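Local coordinates for protein type III secretion T3S chaperone (Chlamydia trachomatis, PDB 3K29) that is probably a YscO-like component of the chlamydial type III secretion apparatus, built as a long helical hairpin and able to bind copies of itself, at residues K28-L31 and L32-Q36; T68-D71 and A72-M76. All coordinates share one frame; numbering follows the deposited sequence. Where two conformers were deposited one is given.

How the contacts relate
From the N terminus the chain runs up helix 8-66, turns, and comes back along helix 70-160, so that the two long helices form an antiparallel helical hairpin. Contact 1 (28-31 with 32-36) lies part-way along the first helix, within residues 18-52, which are predicted to form a coiled coil, and joins successive turns of that helix. Contact 2 (68-71 with 72-76) comes later, at the bend, where the connection between the helices ends and helix 70-160 starts. Neither contact closes a long loop, and they neither nest nor cross but stand in series, with centres about 48 Å apart. Side chains from both reach the opposing helix, at Leu108 for contact 1 and Leu64 for contact 2.

Contact 1 of 2, residues K28-L31 and L32-Q36; sequences KRRL and LELEQ
The guanidinium of Arg30 meets the isobutyl end of Leu34 one helical turn further on. Leu34 CD1 comes to 3.2 Å from Arg30 NH1, arriving obliquely to the flat group. The nitrogen is thus pressed close to CD1, and less closely to Leu34 CD2. With CG opposite the backbone N (chi1 -156°), the Arg30 chain runs out from the helix and then bends at chi3 (59°), which turns NH1 toward the methyls of Leu34. Its polar grip comes from the preceding turn, where NH2 forms a salt bridge with Glu27. Leu34 also touches Leu31, their CD2 methyls 4.1 Å apart. The carboxylate of Glu35 is joined to the backbone through a water that donates to Leu31 O and to Glu35 OE2, each at 2.6 Å from the water oxygen. Leu31 O therefore has two donors, this water and Glu35 N at 3.2 Å, while Glu35 OE1 turns to Lys38 and to Gln97 of the other helix.

Arg30-Leu34 is an i, i+4 pair and Leu31-Leu34 an i, i+3 pair; beneath them runs the backbone i to i+4 ladder of an alpha helix, here the first arm of an antiparallel helical hairpin. The bonds from Leu32 N to Lys28 O and from Leu34 N to Arg30 O are both 3.0 Å, and Glu33 N reaches Arg29 O at 2.9 Å. Leu32 and Arg29 pack on Leu108 and Lys28 on Ala111, all toward helix 70-160. Arg30 and Glu33 lie on the outer surface of the chain, and Glu33 OE1 makes a salt bridge with Arg40, a further two turns along helix 8-66.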
# COMPACT_ATOMS: atom_id res chain seq x y z
N LYS A 28 2.00 -2.63 4.62
CA LYS A 28 0.57 -2.34 4.73
C LYS A 28 -0.33 -3.44 4.17
O LYS A 28 -1.38 -3.70 4.76
CB LYS A 28 0.19 -0.95 4.19
CG LYS A 28 1.01 0.21 4.79
CD LYS A 28 0.98 0.25 6.28
CE LYS A 28 1.71 1.47 6.77
NZ LYS A 28 1.92 1.35 8.23
N ARG A 29 0.05 -4.09 3.07
CA ARG A 29 -0.68 -5.27 2.60
C ARG A 29 -0.81 -6.31 3.73
O ARG A 29 -1.90 -6.81 4.01
CB ARG A 29 0.04 -5.96 1.44
CG ARG A 29 -0.60 -5.83 0.07
CD ARG A 29 -0.21 -4.48 -0.52
NE ARG A 29 0.09 -4.52 -1.96
CZ ARG A 29 -0.82 -4.37 -2.93
NH1 ARG A 29 -2.12 -4.23 -2.66
NH2 ARG A 29 -0.41 -4.39 -4.18
N ARG A 30 0.33 -6.60 4.35
CA ARG A 30 0.40 -7.59 5.41
C ARG A 30 -0.43 -7.20 6.62
O ARG A 30 -1.08 -8.04 7.23
CB ARG A 30 1.84 -7.80 5.85
CG ARG A 30 2.06 -9.13 6.48
CD ARG A 30 3.42 -9.22 7.18
NE ARG A 30 3.53 -8.18 8.22
CZ ARG A 30 2.98 -8.23 9.43
NH1 ARG A 30 2.24 -9.27 9.83
NH2 ARG A 30 3.17 -7.21 10.26
N LEU A 31 -0.38 -5.92 6.98
CA LEU A 31 -1.15 -5.45 8.13
C LEU A 31 -2.64 -5.58 7.86
O LEU A 31 -3.39 -5.96 8.75
CB LEU A 31 -0.75 -4.04 8.56
CG LEU A 31 0.65 -3.90 9.16
CD1 LEU A 31 0.99 -2.46 9.50
CD2 LEU A 31 0.81 -4.80 10.40
N LEU A 32 -3.06 -5.29 6.62
CA LEU A 32 -4.46 -5.41 6.22
C LEU A 32 -4.84 -6.89 6.24
O LEU A 32 -5.95 -7.23 6.67
CB LEU A 32 -4.71 -4.80 4.83
CG LEU A 32 -6.04 -5.07 4.08
CD1 LEU A 32 -7.24 -4.55 4.87
CD2 LEU A 32 -6.07 -4.44 2.68
N GLU A 33 -3.93 -7.76 5.78
CA GLU A 33 -4.18 -9.19 5.79
C GLU A 33 -4.41 -9.74 7.21
O GLU A 33 -5.37 -10.49 7.41
CB GLU A 33 -3.15 -10.00 4.96
CG GLU A 33 -3.49 -11.52 4.77
CD GLU A 33 -4.97 -11.83 4.43
OE1 GLU A 33 -5.61 -12.62 5.18
OE2 GLU A 33 -5.49 -11.30 3.41
N LEU A 34 -3.58 -9.34 8.18
CA LEU A 34 -3.83 -9.64 9.60
C LEU A 34 -5.25 -9.25 10.04
O LEU A 34 -5.96 -10.06 10.64
CB LEU A 34 -2.81 -8.94 10.53
CG LEU A 34 -1.53 -9.57 11.07
CD1 LEU A 34 -0.73 -10.41 10.06
CD2 LEU A 34 -0.64 -8.47 11.68
N GLU A 35 -5.67 -8.03 9.74
CA GLU A 35 -7.02 -7.62 10.13
C GLU A 35 -8.08 -8.43 9.39
O GLU A 35 -9.06 -8.83 10.01
CB GLU A 35 -7.24 -6.10 9.92
CG GLU A 35 -6.29 -5.20 10.74
CD GLU A 35 -6.17 -5.57 12.22
OE1 GLU A 35 -7.18 -5.80 12.93
OE2 GLU A 35 -5.04 -5.56 12.73
N GLN A 36 -7.89 -8.69 8.09
CA GLN A 36 -8.81 -9.53 7.33
C GLN A 36 -8.97 -10.93 7.96
O GLN A 36 -10.08 -11.47 8.09
CB GLN A 36 -8.38 -9.64 5.86
CG GLN A 36 -8.53 -8.35 5.07
CD GLN A 36 -9.93 -8.12 4.52
OE1 GLN A 36 -10.94 -8.61 5.06
NE2 GLN A 36 -9.99 -7.36 3.43
O HOH W 1 -3.02 -5.08 11.21

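Contact 2 of 2, residues T68-D71 and A72-M76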
# COMPACT_ATOMS: atom_id res chain seq x y z
N THR A 68 -47.20 -29.54 22.03
CA THR A 68 -46.36 -29.38 23.19
C THR A 68 -47.25 -28.82 24.31
O THR A 68 -48.47 -29.01 24.28
CB THR A 68 -45.10 -28.55 22.79
OG1 THR A 68 -44.12 -28.59 23.83
CG2 THR A 68 -45.47 -27.12 22.36
N THR A 69 -46.66 -28.15 25.29
CA THR A 69 -47.43 -27.60 26.42
C THR A 69 -46.90 -26.18 26.58
O THR A 69 -45.80 -25.87 26.11
CB THR A 69 -47.17 -28.39 27.71
OG1 THR A 69 -45.84 -28.10 28.14
CG2 THR A 69 -47.30 -29.91 27.49
N SER A 70 -47.71 -25.33 27.20
CA SER A 70 -47.34 -23.95 27.48
C SER A 70 -46.02 -23.83 28.31
O SER A 70 -45.20 -22.95 28.05
CB SER A 70 -48.53 -23.25 28.16
OG SER A 70 -48.18 -21.90 28.36
N ASP A 71 -45.82 -24.70 29.30
CA ASP A 71 -44.54 -24.66 30.08
C ASP A 71 -43.28 -24.94 29.26
O ASP A 71 -42.27 -24.27 29.40
CB ASP A 71 -44.58 -25.63 31.24
CG ASP A 71 -45.47 -25.15 32.34
OD1 ASP A 71 -45.80 -23.94 32.33
OD2 ASP A 71 -45.88 -25.96 33.20
N ALA A 72 -43.35 -25.95 28.38
CA ALA A 72 -42.17 -26.32 27.58
C ALA A 72 -41.89 -25.21 26.57
O ALA A 72 -40.73 -24.93 26.24
CB ALA A 72 -42.42 -27.68 26.84
N ILE A 73 -42.94 -24.57 26.06
CA ILE A 73 -42.74 -23.43 25.15
C ILE A 73 -42.00 -22.29 25.93
O ILE A 73 -40.98 -21.72 25.46
CB ILE A 73 -44.06 -22.89 24.52
CG1 ILE A 73 -44.70 -23.89 23.51
CG2 ILE A 73 -43.82 -21.58 23.75
CD1 ILE A 73 -46.22 -23.60 23.22
N LEU A 74 -42.50 -21.98 27.12
CA LEU A 74 -41.90 -20.89 27.89
C LEU A 74 -40.43 -21.16 28.19
O LEU A 74 -39.53 -20.31 28.01
CB LEU A 74 -42.70 -20.68 29.16
CG LEU A 74 -43.63 -19.47 29.09
CD1 LEU A 74 -45.01 -19.86 29.64
CD2 LEU A 74 -43.01 -18.30 29.89
N LYS A 75 -40.14 -22.38 28.59
CA LYS A 75 -38.73 -22.71 28.85
C LYS A 75 -37.79 -22.64 27.61
O LYS A 75 -36.65 -22.15 27.68
CB LYS A 75 -38.65 -24.09 29.44
CG LYS A 75 -37.20 -24.42 29.88
CD LYS A 75 -37.09 -25.90 30.33
CE LYS A 75 -35.81 -26.15 31.13
NZ LYS A 75 -35.94 -27.51 31.71
N MSE A 76 -38.23 -23.15 26.48
CA MSE A 76 -37.41 -23.08 25.25
C MSE A 76 -37.24 -21.65 24.82
O MSE A 76 -36.15 -21.27 24.41
CB MSE A 76 -38.08 -23.87 24.10
CG MSE A 76 -38.22 -25.34 24.39
SE MSE A 76 -36.54 -26.25 24.68
CE MSE A 76 -36.25 -25.96 26.62
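Thr69 OG1 accepts the backbone N-H of Ala72 at 3.3 Å, in a long but nearly straight capping bond (166° at the hydrogen). The hydroxyl oxygen gets there because chi1 of 71° sets it between the backbone N and the carbonyl carbon, leaving CG2 beside the N. The same oxygen also lies 3.7 Å from the Ala72 methyl, CB. On this methyl a second hydroxyl converges, Thr68 OG1 at 3.6 Å from Ala72 CB, so that the two threonine oxygens both border the small side chain. Thr68 meets Ile73 through its other branch: Thr68 CG2 is 3.5 Å from Ile73 CG1 and also touches the CD1 methyl, an apolar contact that lays the residue before the cap against the first turn of the helix.

Behind these side chains stands the backbone of that turn. Ile73 N donates to Thr69 O at 3.1 Å, so Thr69 is held to the helix by both its hydroxyl and its carbonyl oxygen, and Ile73 CG1 lies against the same carbonyl oxygen. Leu74 N to Ser70 O and Lys75 N to Asp71 O, both 3.0 Å, continue the ladder. Leu74 CD1 reaches back to 3.5 Å from Ser70 O, one turn earlier, while its contact with the Ser70 hydroxyl is looser.

Further out, Ile73, in the first turn, packs on Leu64 of helix 8-66. Thr69 is thus the N-cap that opens helix 70-160, and Thr68 just before it touches Ile73 four residues past the cap, the two positions of a hydrophobic staple, at the turn of this helical hairpin.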